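Local coordinates for thermospermine synthase (Medicago truncatula, PDB 6BQ2), which probably makes thermospermine, transferring an aminopropyl group from decarboxylated S-adenosylmethionine to spermidine and releasing methylthioadenosine and a proton, at residues G75-A80 against I251-D256; P102-I107 against K171-D176; G110-T115 against V146-A151. All coordinates share one frame; numbering follows the deposited sequence. Where two conformers were deposited one is given.

Contact 1: G75-A80 against I251-D256; sequences GKLQSA and IPSYAD
Leu77 and Ala80, on strand 76-80, face the short 3-10 turn of residues 252-254, and the two backbones stay well apart: the nearest CA pair, Ala80 and Ser253, is separated by 6.5 Å. The turn is closed by a 3.0 Å bond from Tyr254 N to Ile251 O. The strand has a classic beta bulge at Gln78 and Ser79, which both pair with Leu71. At this bulge the Tyr254 hydroxyl donates to Gln78 O, OH to O 2.7 Å, tilted 26° from the carbonyl plane. Tyr254 CG is anti to the carbonyl carbon (chi1 -72°), and the ring reaches across to the strand. Leu77 comes to the ring's edge, near its plane, CD2 lying 4.1 Å from Tyr254 CE1, the side chains crossing at about a right angle. Toward the strand, Ser253 CB and OG pack against Leu77 CD2 and Ala80 CB, the CB atoms of Ser253 and Ala80 3.7 Å apart, while the Ser253 hydroxyl is hydrogen-bonded to Asp83. The active site is near: Gln78 is about 6 Å from adenosine-binding Gln57 and Tyr254 about 7 Å from Asp181, the predicted proton acceptor, side chain to side chain. The contact joins the last strand of the N-terminal antiparallel sheet to the link between strands 243-251 and 256-264 of the mixed sheet, with Phe43 packed on Leu77 and Trp258 edge-to-face with Tyr254.

Contact 2: P102-I107 against K171-D176; sequences PKNVFI and KEEKYD
Asn104 and Asp176 form the dense polar centre of this contact, each using backbone and side chain at once. Asp176 OD2 accepts two amide hydrogens: Lys103 N at 2.8 Å, from above the carboxylate plane, and Asn104 N at 3.1 Å, on the anti side. In return Asp176 N is shared between Asn104 O, 2.9 Å away, and Asn104 OD1, both bonds being bent. With CG between the backbone N and carbonyl carbon (chi1 70°), the Asn104 amide is brought across to 173-176, and bonds at both its ends fix its rotation: OD1 accepts from Asp176 N, while ND2 binds Lys174 O at 2.8 Å and Glu173 OE2 at 2.9 Å. The latter bond lies in the amide plane and uses the anti lone pair of Glu173 OE2. OD1 and Asp176 OD2, two acceptors, come close, a proximity probably eased by the N-H groups around them. Beside this network the packing is apolar and close. Phe106 CB makes a CH-pi contact over the centre of one face of the Tyr175 ring, 3.6 Å from its centroid, while Phe106 CD2 reaches Tyr175 CZ; the two ring planes are inclined at 57°. The loose part is the partly exposed rim of side chains: apart from OE2, Glu173 adds little, its OE1 going to Lys127, and Lys174 CB points away, with NZ bonded to Glu172 O. The arrangement marks the entry of two neighbouring parallel strands, 104-107 and 175-181, into the central sheet of the Rossmann-like fold characteristic of AdoMet-dependent transferases.

Contact 3: G110-T115 against V146-A151; sequences GGEGST and VVNKEA
Asn148 reaches with its amide into the turn before helix 114-120, where a single nitrogen serves two acceptors on the other segment. It stands at the N-cap position of helix 149-153, yet its side chain makes no capping bond there and is spent across the contact instead. Its CG lies anti to the carbonyl carbon and beside the backbone N (chi1 -62°), carrying the amide out toward Glu112, Gly113 and Ser114. ND2 gives a nearly straight bond to Ser114 OG, 2.9 Å long with an angle of 166° at the hydrogen, and the hydroxyl oxygen lies in the amide plane. The second bond, from ND2 to Glu112 O, spans 3.0 Å but is bent, and meets the carbonyl from above its plane. The other end of the amide is held as well, since OD1 accepts from Arg117; with both ends engaged, the flip of the amide is settled.

Ser114 passes the chain of bonds on. Its OG lies beside its own backbone N, where it accepts the N-H of Asn148 and donates its own hydrogen to Glu112 OE1, 2.7 Å away. Glu112 is extended beyond CG, and its unusual first torsion of 135° places the carboxylate next to the serine; OE1 is also hydrogen-bonded to Ser79 of strand 76-80. Gly113, with no side chain, lets the two backbones approach, its CA 5.8 Å from Asn148 CA. Ala151 CB adds a looser touch, 4.2 Å from Gly113 O.

The glycine-rich turn follows strand 104-107, consistent with the Rossmann-type GxGxxA pattern. Helix 84-98 packs through His88 on Glu112 and Ser114, while Arg117 and Leu120 of helix 114-120 meet Ala151 at the start of helix 149-153.

In the fold
From the N terminus, the chain first completes the antiparallel sheet ending in strand 76-80, and contact 1 closes a very long loop by returning to it at 251-256. Within that loop, contact 2 joins 102-107 to 171-176, and contact 3, joining 110-115 to 146-151, lies within the span of contact 2; the three nest without crossing. Contact 1 ties the N-terminal sheet to the catalytic domain, whereas contacts 2 and 3 organise the Rossmann-like part. Contact 3 touches both others: Glu112 probably hydrogen-bonds Ser79, and Thr115 packs on Ile107. Contacts 1 and 2 do not touch, their centres about 29 Å apart.

Contact 1: G75-A80 against I251-D256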
ATOM      1  N   GLY B  75       9.477 -12.849  -2.278  1.00 37.20           N
ATOM      2  CA  GLY B  75       8.787 -11.616  -2.539  1.00 36.05           C
ATOM      3  C   GLY B  75       9.461 -10.681  -3.499  1.00 35.36           C
ATOM      4  O   GLY B  75       9.178  -9.492  -3.456  1.00 36.21           O
ATOM      5  N   LYS B  76      10.368 -11.182  -4.339  1.00 33.26           N
ATOM      6  CA  LYS B  76      10.945 -10.362  -5.410  1.00 33.84           C
ATOM      7  C   LYS B  76      10.583 -11.024  -6.718  1.00 30.44           C
ATOM      8  O   LYS B  76      10.879 -12.185  -6.892  1.00 28.18           O
ATOM      9  CB  LYS B  76      12.461 -10.244  -5.291  1.00 36.99           C
ATOM     10  CG  LYS B  76      12.994  -9.681  -3.972  1.00 41.62           C
ATOM     11  CD  LYS B  76      12.415  -8.297  -3.671  1.00 46.11           C
ATOM     12  CE  LYS B  76      13.411  -7.233  -3.178  1.00 49.89           C
ATOM     13  NZ  LYS B  76      14.488  -7.736  -2.272  1.00 51.51           N
ATOM     14  N   LEU B  77       9.962 -10.284  -7.636  1.00 27.71           N
ATOM     15  CA  LEU B  77       9.622 -10.811  -8.941  1.00 26.62           C
ATOM     16  C   LEU B  77      10.903 -11.178  -9.650  1.00 28.03           C
ATOM     17  O   LEU B  77      11.869 -10.372  -9.695  1.00 27.44           O
ATOM     18  CB  LEU B  77       8.835  -9.789  -9.787  1.00 26.97           C
ATOM     19  CG  LEU B  77       8.223 -10.372 -11.072  1.00 28.23           C
ATOM     20  CD1 LEU B  77       6.854  -9.855 -11.424  1.00 29.40           C
ATOM     21  CD2 LEU B  77       9.123 -10.086 -12.253  1.00 31.07           C
ATOM     22  N   GLN B  78      10.926 -12.393 -10.175  1.00 27.03           N
ATOM     23  CA  GLN B  78      12.075 -12.896 -10.928  1.00 29.27           C
ATOM     24  C   GLN B  78      11.885 -12.872 -12.410  1.00 28.32           C
ATOM     25  O   GLN B  78      12.820 -12.596 -13.164  1.00 31.01           O
ATOM     26  CB  GLN B  78      12.360 -14.335 -10.521  1.00 31.33           C
ATOM     27  CG  GLN B  78      12.788 -14.472  -9.082  1.00 35.61           C
ATOM     28  CD  GLN B  78      13.997 -13.621  -8.739  1.00 39.04           C
ATOM     29  OE1 GLN B  78      15.073 -13.746  -9.374  1.00 40.89           O
ATOM     30  NE2 GLN B  78      13.837 -12.729  -7.746  1.00 40.81           N
ATOM     31  N   SER B  79      10.698 -13.228 -12.834  1.00 26.52           N
ATOM     32  CA  SER B  79      10.367 -13.487 -14.202  1.00 28.30           C
ATOM     33  C   SER B  79       8.916 -13.179 -14.412  1.00 26.33           C
ATOM     34  O   SER B  79       8.072 -13.636 -13.633  1.00 28.40           O
ATOM     35  CB  SER B  79      10.585 -14.979 -14.456  1.00 31.25           C
ATOM     36  OG  SER B  79      10.354 -15.287 -15.817  1.00 37.07           O
ATOM     37  N   ALA B  80       8.585 -12.392 -15.411  1.00 24.56           N
ATOM     38  CA  ALA B  80       7.214 -12.229 -15.819  1.00 24.18           C
ATOM     39  C   ALA B  80       7.012 -12.645 -17.247  1.00 24.48           C
ATOM     40  O   ALA B  80       7.825 -12.382 -18.124  1.00 23.21           O
ATOM     41  CB  ALA B  80       6.790 -10.807 -15.628  1.00 25.00           C
ATOM     42  N   ILE B 251      13.568  -3.465 -18.623  1.00 20.74           N
ATOM     43  CA  ILE B 251      12.631  -4.592 -18.419  1.00 22.31           C
ATOM     44  C   ILE B 251      11.409  -4.079 -17.625  1.00 22.69           C
ATOM     45  O   ILE B 251      11.520  -3.754 -16.460  1.00 23.39           O
ATOM     46  CB  ILE B 251      13.333  -5.770 -17.734  1.00 23.87           C
ATOM     47  CG1 ILE B 251      14.512  -6.204 -18.634  1.00 25.80           C
ATOM     48  CG2 ILE B 251      12.378  -6.950 -17.590  1.00 24.21           C
ATOM     49  CD1 ILE B 251      15.451  -7.202 -18.074  1.00 28.31           C
ATOM     50  N   PRO B 252      10.249  -3.959 -18.269  1.00 22.17           N
ATOM     51  CA  PRO B 252       9.134  -3.289 -17.621  1.00 22.63           C
ATOM     52  C   PRO B 252       8.777  -3.884 -16.262  1.00 23.64           C
ATOM     53  O   PRO B 252       8.601  -3.137 -15.307  1.00 24.82           O
ATOM     54  CB  PRO B 252       7.985  -3.442 -18.622  1.00 23.06           C
ATOM     55  CG  PRO B 252       8.657  -3.540 -19.934  1.00 22.37           C
ATOM     56  CD  PRO B 252      10.013  -4.140 -19.715  1.00 22.00           C
ATOM     57  N   SER B 253       8.776  -5.203 -16.165  1.00 23.47           N
ATOM     58  CA  SER B 253       8.375  -5.880 -14.932  1.00 24.76           C
ATOM     59  C   SER B 253       9.375  -5.747 -13.814  1.00 26.47           C
ATOM     60  O   SER B 253       9.027  -5.996 -12.658  1.00 27.93           O
ATOM     61  CB  SER B 253       8.104  -7.338 -15.175  1.00 24.40           C
ATOM     62  OG  SER B 253       9.244  -8.026 -15.488  1.00 23.45           O
ATOM     63  N   TYR B 254      10.587  -5.335 -14.140  1.00 25.45           N
ATOM     64  CA  TYR B 254      11.623  -5.047 -13.136  1.00 26.97           C
ATOM     65  C   TYR B 254      11.584  -3.626 -12.654  1.00 26.23           C
ATOM     66  O   TYR B 254      12.304  -3.279 -11.710  1.00 27.55           O
ATOM     67  CB  TYR B 254      12.983  -5.347 -13.753  1.00 27.64           C
ATOM     68  CG  TYR B 254      13.324  -6.830 -13.961  1.00 30.22           C
ATOM     69  CD1 TYR B 254      12.357  -7.877 -13.801  1.00 31.75           C
ATOM     70  CD2 TYR B 254      14.609  -7.195 -14.264  1.00 30.23           C
ATOM     71  CE1 TYR B 254      12.713  -9.213 -13.968  1.00 33.83           C
ATOM     72  CE2 TYR B 254      14.980  -8.529 -14.432  1.00 32.73           C
ATOM     73  CZ  TYR B 254      14.045  -9.539 -14.309  1.00 34.21           C
ATOM     74  OH  TYR B 254      14.453 -10.860 -14.492  1.00 35.91           O
ATOM     75  N   ALA B 255      10.804  -2.774 -13.323  1.00 26.06           N
ATOM     76  CA  ALA B 255      10.704  -1.359 -13.061  1.00 26.58           C
ATOM     77  C   ALA B 255      12.042  -0.592 -13.136  1.00 26.26           C
ATOM     78  O   ALA B 255      12.260   0.345 -12.377  1.00 25.73           O
ATOM     79  CB  ALA B 255      10.020  -1.117 -11.706  1.00 29.23           C
ATOM     80  N   ASP B 256      12.959  -1.015 -14.024  1.00 23.53           N
ATOM     81  CA  ASP B 256      14.248  -0.368 -14.151  1.00 22.65           C
ATOM     82  C   ASP B 256      14.928  -0.885 -15.411  1.00 22.13           C
ATOM     83  O   ASP B 256      14.476  -1.870 -16.033  1.00 20.41           O
ATOM     84  CB  ASP B 256      15.148  -0.637 -12.932  1.00 23.44           C
ATOM     85  CG  ASP B 256      16.231   0.455 -12.701  1.00 24.60           C
ATOM     86  OD1 ASP B 256      16.425   1.392 -13.535  1.00 25.24           O
ATOM     87  OD2 ASP B 256      16.899   0.359 -11.657  1.00 25.51           O
TER

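Contact 2: P102-I107 against K171-D176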
ATOM      1  N   PRO B 102      30.300 -21.838 -30.350  1.00 27.01           N
ATOM      2  CA  PRO B 102      30.101 -22.250 -28.956  1.00 26.16           C
ATOM      3  C   PRO B 102      29.366 -23.564 -28.895  1.00 26.42           C
ATOM      4  O   PRO B 102      28.271 -23.654 -29.409  1.00 26.10           O
ATOM      5  CB  PRO B 102      29.257 -21.109 -28.359  1.00 25.25           C
ATOM      6  CG  PRO B 102      28.513 -20.569 -29.537  1.00 25.00           C
ATOM      7  CD  PRO B 102      29.443 -20.694 -30.715  1.00 26.81           C
ATOM      8  N   LYS B 103      29.980 -24.564 -28.262  1.00 24.80           N
ATOM      9  CA  LYS B 103      29.471 -25.937 -28.210  1.00 25.63           C
ATOM     10  C   LYS B 103      29.032 -26.367 -26.829  1.00 24.30           C
ATOM     11  O   LYS B 103      28.073 -27.118 -26.672  1.00 23.52           O
ATOM     12  CB  LYS B 103      30.576 -26.903 -28.651  1.00 27.54           C
ATOM     13  CG  LYS B 103      30.982 -26.734 -30.119  1.00 30.98           C
ATOM     14  CD  LYS B 103      30.170 -27.702 -30.989  1.00 33.15           C
ATOM     15  CE  LYS B 103      30.104 -27.314 -32.472  1.00 34.68           C
ATOM     16  NZ  LYS B 103      28.786 -27.620 -33.104  1.00 34.11           N
ATOM     17  N   ASN B 104      29.729 -25.906 -25.793  1.00 23.88           N
ATOM     18  CA  ASN B 104      29.292 -26.238 -24.482  1.00 24.93           C
ATOM     19  C   ASN B 104      29.270 -25.037 -23.564  1.00 23.49           C
ATOM     20  O   ASN B 104      30.130 -24.144 -23.669  1.00 24.51           O
ATOM     21  CB  ASN B 104      30.081 -27.352 -23.939  1.00 28.59           C
ATOM     22  CG  ASN B 104      31.473 -26.987 -23.630  1.00 30.37           C
ATOM     23  OD1 ASN B 104      32.028 -26.022 -24.201  1.00 32.52           O
ATOM     24  ND2 ASN B 104      32.101 -27.775 -22.726  1.00 33.11           N
ATOM     25  N   VAL B 105      28.255 -25.054 -22.710  1.00 22.08           N
ATOM     26  CA  VAL B 105      27.942 -23.916 -21.869  1.00 21.58           C
ATOM     27  C   VAL B 105      27.617 -24.375 -20.459  1.00 20.26           C
ATOM     28  O   VAL B 105      26.992 -25.398 -20.262  1.00 19.76           O
ATOM     29  CB  VAL B 105      26.795 -23.092 -22.500  1.00 22.09           C
ATOM     30  CG1 VAL B 105      26.437 -21.898 -21.640  1.00 22.70           C
ATOM     31  CG2 VAL B 105      27.225 -22.591 -23.870  1.00 23.72           C
ATOM     32  N   PHE B 106      28.073 -23.609 -19.469  1.00 19.14           N
ATOM     33  CA  PHE B 106      27.802 -23.835 -18.062  1.00 19.05           C
ATOM     34  C   PHE B 106      27.010 -22.629 -17.550  1.00 18.57           C
ATOM     35  O   PHE B 106      27.441 -21.496 -17.784  1.00 19.28           O
ATOM     36  CB  PHE B 106      29.110 -23.974 -17.283  1.00 20.36           C
ATOM     37  CG  PHE B 106      28.945 -24.392 -15.864  1.00 20.70           C
ATOM     38  CD1 PHE B 106      28.763 -23.466 -14.874  1.00 22.07           C
ATOM     39  CD2 PHE B 106      29.078 -25.733 -15.493  1.00 21.59           C
ATOM     40  CE1 PHE B 106      28.655 -23.841 -13.533  1.00 22.11           C
ATOM     41  CE2 PHE B 106      28.975 -26.130 -14.171  1.00 21.98           C
ATOM     42  CZ  PHE B 106      28.761 -25.192 -13.181  1.00 22.39           C
ATOM     43  N   ILE B 107      25.860 -22.906 -16.930  1.00 18.75           N
ATOM     44  CA  ILE B 107      25.053 -21.855 -16.287  1.00 19.44           C
ATOM     45  C   ILE B 107      25.239 -21.905 -14.783  1.00 19.70           C
ATOM     46  O   ILE B 107      24.942 -22.926 -14.192  1.00 20.10           O
ATOM     47  CB  ILE B 107      23.557 -21.985 -16.572  1.00 18.73           C
ATOM     48  CG1 ILE B 107      23.263 -22.094 -18.074  1.00 18.81           C
ATOM     49  CG2 ILE B 107      22.860 -20.729 -16.004  1.00 18.65           C
ATOM     50  CD1 ILE B 107      21.895 -22.668 -18.354  1.00 18.62           C
ATOM     51  N   LYS B 171      35.745 -30.471 -11.359  1.00 36.98           N
ATOM     52  CA  LYS B 171      35.927 -31.137 -12.642  1.00 37.86           C
ATOM     53  C   LYS B 171      36.862 -30.338 -13.524  1.00 38.41           C
ATOM     54  O   LYS B 171      36.959 -29.115 -13.390  1.00 37.47           O
ATOM     55  CB  LYS B 171      34.580 -31.275 -13.367  1.00 38.24           C
ATOM     56  CG  LYS B 171      33.564 -32.165 -12.687  1.00 38.76           C
ATOM     57  CD  LYS B 171      32.348 -32.330 -13.586  1.00 39.69           C
ATOM     58  CE  LYS B 171      31.420 -33.431 -13.133  1.00 41.86           C
ATOM     59  NZ  LYS B 171      30.828 -33.158 -11.799  1.00 44.63           N
ATOM     60  N   GLU B 172      37.500 -31.010 -14.480  1.00 37.62           N
ATOM     61  CA  GLU B 172      38.407 -30.342 -15.396  1.00 37.68           C
ATOM     62  C   GLU B 172      37.762 -29.897 -16.703  1.00 36.11           C
ATOM     63  O   GLU B 172      38.437 -29.234 -17.509  1.00 35.01           O
ATOM     64  CB  GLU B 172      39.651 -31.229 -15.661  1.00 39.85           C
ATOM     65  CG  GLU B 172      40.482 -31.502 -14.400  1.00 41.79           C
ATOM     66  CD  GLU B 172      40.932 -30.237 -13.675  1.00 44.32           C
ATOM     67  OE1 GLU B 172      41.229 -29.217 -14.349  1.00 48.68           O
ATOM     68  OE2 GLU B 172      40.993 -30.225 -12.427  1.00 43.86           O
ATOM     69  N   GLU B 173      36.479 -30.222 -16.914  1.00 35.58           N
ATOM     70  CA  GLU B 173      35.802 -29.809 -18.131  1.00 36.25           C
ATOM     71  C   GLU B 173      35.789 -28.287 -18.248  1.00 33.48           C
ATOM     72  O   GLU B 173      35.546 -27.583 -17.261  1.00 30.59           O
ATOM     73  CB  GLU B 173      34.370 -30.289 -18.209  1.00 40.13           C
ATOM     74  CG  GLU B 173      33.719 -29.779 -19.503  1.00 44.74           C
ATOM     75  CD  GLU B 173      32.634 -30.661 -20.086  1.00 49.23           C
ATOM     76  OE1 GLU B 173      32.453 -31.797 -19.582  1.00 50.26           O
ATOM     77  OE2 GLU B 173      31.976 -30.191 -21.070  1.00 51.01           O
ATOM     78  N   LYS B 174      36.061 -27.819 -19.465  1.00 32.14           N
ATOM     79  CA  LYS B 174      36.071 -26.398 -19.781  1.00 30.06           C
ATOM     80  C   LYS B 174      34.914 -26.108 -20.695  1.00 28.02           C
ATOM     81  O   LYS B 174      34.355 -27.024 -21.328  1.00 27.92           O
ATOM     82  CB  LYS B 174      37.394 -26.010 -20.431  1.00 32.85           C
ATOM     83  CG  LYS B 174      38.595 -26.426 -19.567  1.00 36.22           C
ATOM     84  CD  LYS B 174      39.900 -25.686 -19.883  1.00 38.25           C
ATOM     85  CE  LYS B 174      41.132 -26.465 -19.378  1.00 41.08           C
ATOM     86  NZ  LYS B 174      40.845 -27.579 -18.400  1.00 43.06           N
ATOM     87  N   TYR B 175      34.553 -24.831 -20.780  1.00 24.42           N
ATOM     88  CA  TYR B 175      33.356 -24.402 -21.511  1.00 23.78           C
ATOM     89  C   TYR B 175      33.663 -23.269 -22.452  1.00 23.06           C
ATOM     90  O   TYR B 175      34.530 -22.427 -22.171  1.00 23.02           O
ATOM     91  CB  TYR B 175      32.268 -23.956 -20.506  1.00 23.08           C
ATOM     92  CG  TYR B 175      31.835 -25.114 -19.660  1.00 23.19           C
ATOM     93  CD1 TYR B 175      30.813 -25.948 -20.075  1.00 23.08           C
ATOM     94  CD2 TYR B 175      32.471 -25.392 -18.440  1.00 24.08           C
ATOM     95  CE1 TYR B 175      30.396 -27.022 -19.290  1.00 23.21           C
ATOM     96  CE2 TYR B 175      32.082 -26.472 -17.665  1.00 24.69           C
ATOM     97  CZ  TYR B 175      31.071 -27.287 -18.109  1.00 24.18           C
ATOM     98  OH  TYR B 175      30.738 -28.369 -17.328  1.00 26.48           O
ATOM     99  N   ASP B 176      32.903 -23.206 -23.548  1.00 21.81           N
ATOM    100  CA  ASP B 176      33.014 -22.098 -24.495  1.00 22.45           C
ATOM    101  C   ASP B 176      32.392 -20.814 -23.952  1.00 20.92           C
ATOM    102  O   ASP B 176      32.890 -19.717 -24.179  1.00 20.78           O
ATOM    103  CB  ASP B 176      32.362 -22.482 -25.821  1.00 23.38           C
ATOM    104  CG  ASP B 176      33.094 -23.649 -26.539  1.00 25.99           C
ATOM    105  OD1 ASP B 176      34.320 -23.557 -26.821  1.00 27.03           O
ATOM    106  OD2 ASP B 176      32.403 -24.642 -26.857  1.00 26.71           O
TER

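Contact 3: G110-T115 against V146-A151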
ATOM      1  N   GLY B 110      20.260 -20.039 -12.964  1.00 25.12           N
ATOM      2  CA  GLY B 110      19.331 -20.306 -14.079  1.00 26.01           C
ATOM      3  C   GLY B 110      18.211 -21.318 -13.840  1.00 26.84           C
ATOM      4  O   GLY B 110      17.646 -21.890 -14.815  1.00 27.88           O
ATOM      5  N   GLY B 111      17.833 -21.528 -12.570  1.00 27.29           N
ATOM      6  CA  GLY B 111      16.888 -22.603 -12.198  1.00 26.52           C
ATOM      7  C   GLY B 111      15.524 -22.527 -12.852  1.00 26.39           C
ATOM      8  O   GLY B 111      14.877 -23.543 -13.033  1.00 27.05           O
ATOM      9  N   GLU B 112      15.105 -21.334 -13.248  1.00 24.89           N
ATOM     10  CA  GLU B 112      13.806 -21.186 -13.908  1.00 25.99           C
ATOM     11  C   GLU B 112      13.738 -21.913 -15.265  1.00 23.79           C
ATOM     12  O   GLU B 112      12.680 -22.307 -15.702  1.00 22.51           O
ATOM     13  CB  GLU B 112      13.445 -19.704 -13.987  1.00 29.54           C
ATOM     14  CG  GLU B 112      12.896 -19.221 -15.311  1.00 33.52           C
ATOM     15  CD  GLU B 112      12.589 -17.725 -15.349  1.00 36.02           C
ATOM     16  OE1 GLU B 112      12.026 -17.274 -16.402  1.00 33.78           O
ATOM     17  OE2 GLU B 112      12.904 -17.036 -14.313  1.00 38.39           O
ATOM     18  N   GLY B 113      14.879 -22.080 -15.934  1.00 22.11           N
ATOM     19  CA  GLY B 113      14.917 -22.812 -17.190  1.00 21.87           C
ATOM     20  C   GLY B 113      15.003 -21.952 -18.419  1.00 20.81           C
ATOM     21  O   GLY B 113      15.239 -22.466 -19.520  1.00 20.47           O
ATOM     22  N   SER B 114      14.809 -20.628 -18.265  1.00 20.26           N
ATOM     23  CA  SER B 114      14.688 -19.752 -19.401  1.00 20.60           C
ATOM     24  C   SER B 114      16.037 -19.460 -20.094  1.00 19.81           C
ATOM     25  O   SER B 114      16.121 -19.301 -21.290  1.00 19.77           O
ATOM     26  CB  SER B 114      14.010 -18.447 -19.026  1.00 20.49           C
ATOM     27  OG  SER B 114      12.707 -18.678 -18.583  1.00 21.10           O
ATOM     28  N   THR B 115      17.094 -19.378 -19.297  1.00 19.81           N
ATOM     29  CA  THR B 115      18.433 -19.235 -19.789  1.00 19.44           C
ATOM     30  C   THR B 115      18.764 -20.447 -20.643  1.00 19.45           C
ATOM     31  O   THR B 115      19.239 -20.282 -21.755  1.00 19.45           O
ATOM     32  CB  THR B 115      19.400 -19.021 -18.623  1.00 19.30           C
ATOM     33  OG1 THR B 115      19.027 -17.783 -17.992  1.00 19.69           O
ATOM     34  CG2 THR B 115      20.818 -18.951 -19.082  1.00 19.74           C
ATOM     35  N   VAL B 146       5.604 -23.650 -18.412  1.00 31.49           N
ATOM     36  CA  VAL B 146       5.446 -24.525 -19.564  1.00 32.44           C
ATOM     37  C   VAL B 146       6.228 -23.979 -20.759  1.00 30.36           C
ATOM     38  O   VAL B 146       6.711 -24.750 -21.587  1.00 31.03           O
ATOM     39  CB  VAL B 146       3.967 -24.826 -19.885  1.00 34.57           C
ATOM     40  CG1 VAL B 146       3.889 -25.867 -20.991  1.00 35.62           C
ATOM     41  CG2 VAL B 146       3.246 -25.333 -18.625  1.00 36.55           C
ATOM     42  N   VAL B 147       6.478 -22.671 -20.795  1.00 29.77           N
ATOM     43  CA  VAL B 147       7.368 -22.100 -21.819  1.00 27.65           C
ATOM     44  C   VAL B 147       8.733 -22.829 -21.909  1.00 26.91           C
ATOM     45  O   VAL B 147       9.325 -22.863 -22.977  1.00 27.00           O
ATOM     46  CB  VAL B 147       7.550 -20.564 -21.633  1.00 27.85           C
ATOM     47  CG1 VAL B 147       8.328 -20.197 -20.364  1.00 28.08           C
ATOM     48  CG2 VAL B 147       8.206 -19.928 -22.827  1.00 28.17           C
ATOM     49  N   ASN B 148       9.202 -23.405 -20.797  1.00 24.09           N
ATOM     50  CA  ASN B 148      10.493 -24.067 -20.707  1.00 23.32           C
ATOM     51  C   ASN B 148      10.432 -25.586 -20.712  1.00 24.77           C
ATOM     52  O   ASN B 148      11.461 -26.257 -20.481  1.00 23.35           O
ATOM     53  CB  ASN B 148      11.238 -23.551 -19.471  1.00 22.54           C
ATOM     54  CG  ASN B 148      11.520 -22.077 -19.556  1.00 22.10           C
ATOM     55  OD1 ASN B 148      11.681 -21.553 -20.655  1.00 23.03           O
ATOM     56  ND2 ASN B 148      11.624 -21.412 -18.418  1.00 22.12           N
ATOM     57  N   LYS B 149       9.274 -26.158 -21.038  1.00 26.21           N
ATOM     58  CA  LYS B 149       9.162 -27.620 -20.939  1.00 28.17           C
ATOM     59  C   LYS B 149      10.063 -28.357 -21.937  1.00 27.98           C
ATOM     60  O   LYS B 149      10.746 -29.333 -21.532  1.00 27.81           O
ATOM     61  CB  LYS B 149       7.726 -28.093 -21.093  1.00 31.29           C
ATOM     62  CG  LYS B 149       7.583 -29.578 -20.718  1.00 33.92           C
ATOM     63  CD  LYS B 149       6.128 -30.016 -20.637  1.00 37.72           C
ATOM     64  CE  LYS B 149       6.009 -31.506 -20.301  1.00 39.95           C
ATOM     65  NZ  LYS B 149       4.585 -31.941 -20.260  1.00 42.43           N
ATOM     66  N   GLU B 150      10.046 -27.898 -23.194  0.50 27.84           N
ATOM     67  CA  GLU B 150      10.947 -28.377 -24.231  0.50 28.16           C
ATOM     68  C   GLU B 150      12.388 -28.353 -23.736  0.50 26.96           C
ATOM     69  O   GLU B 150      13.055 -29.380 -23.674  0.50 26.72           O
ATOM     70  CB  GLU B 150      10.818 -27.517 -25.498  0.50 29.71           C
ATOM     71  CG  GLU B 150      11.523 -28.098 -26.710  0.50 31.87           C
ATOM     72  CD  GLU B 150      11.441 -27.234 -27.965  0.50 33.31           C
ATOM     73  OE1 GLU B 150      11.092 -26.035 -27.890  0.50 34.35           O
ATOM     74  OE2 GLU B 150      11.754 -27.767 -29.052  0.50 35.38           O
ATOM     75  N   ALA B 151      12.819 -27.173 -23.317  1.00 26.09           N
ATOM     76  CA  ALA B 151      14.190 -26.927 -22.842  1.00 25.36           C
ATOM     77  C   ALA B 151      14.573 -27.953 -21.773  1.00 25.29           C
ATOM     78  O   ALA B 151      15.593 -28.634 -21.907  1.00 25.74           O
ATOM     79  CB  ALA B 151      14.292 -25.505 -22.290  1.00 25.46           C
TER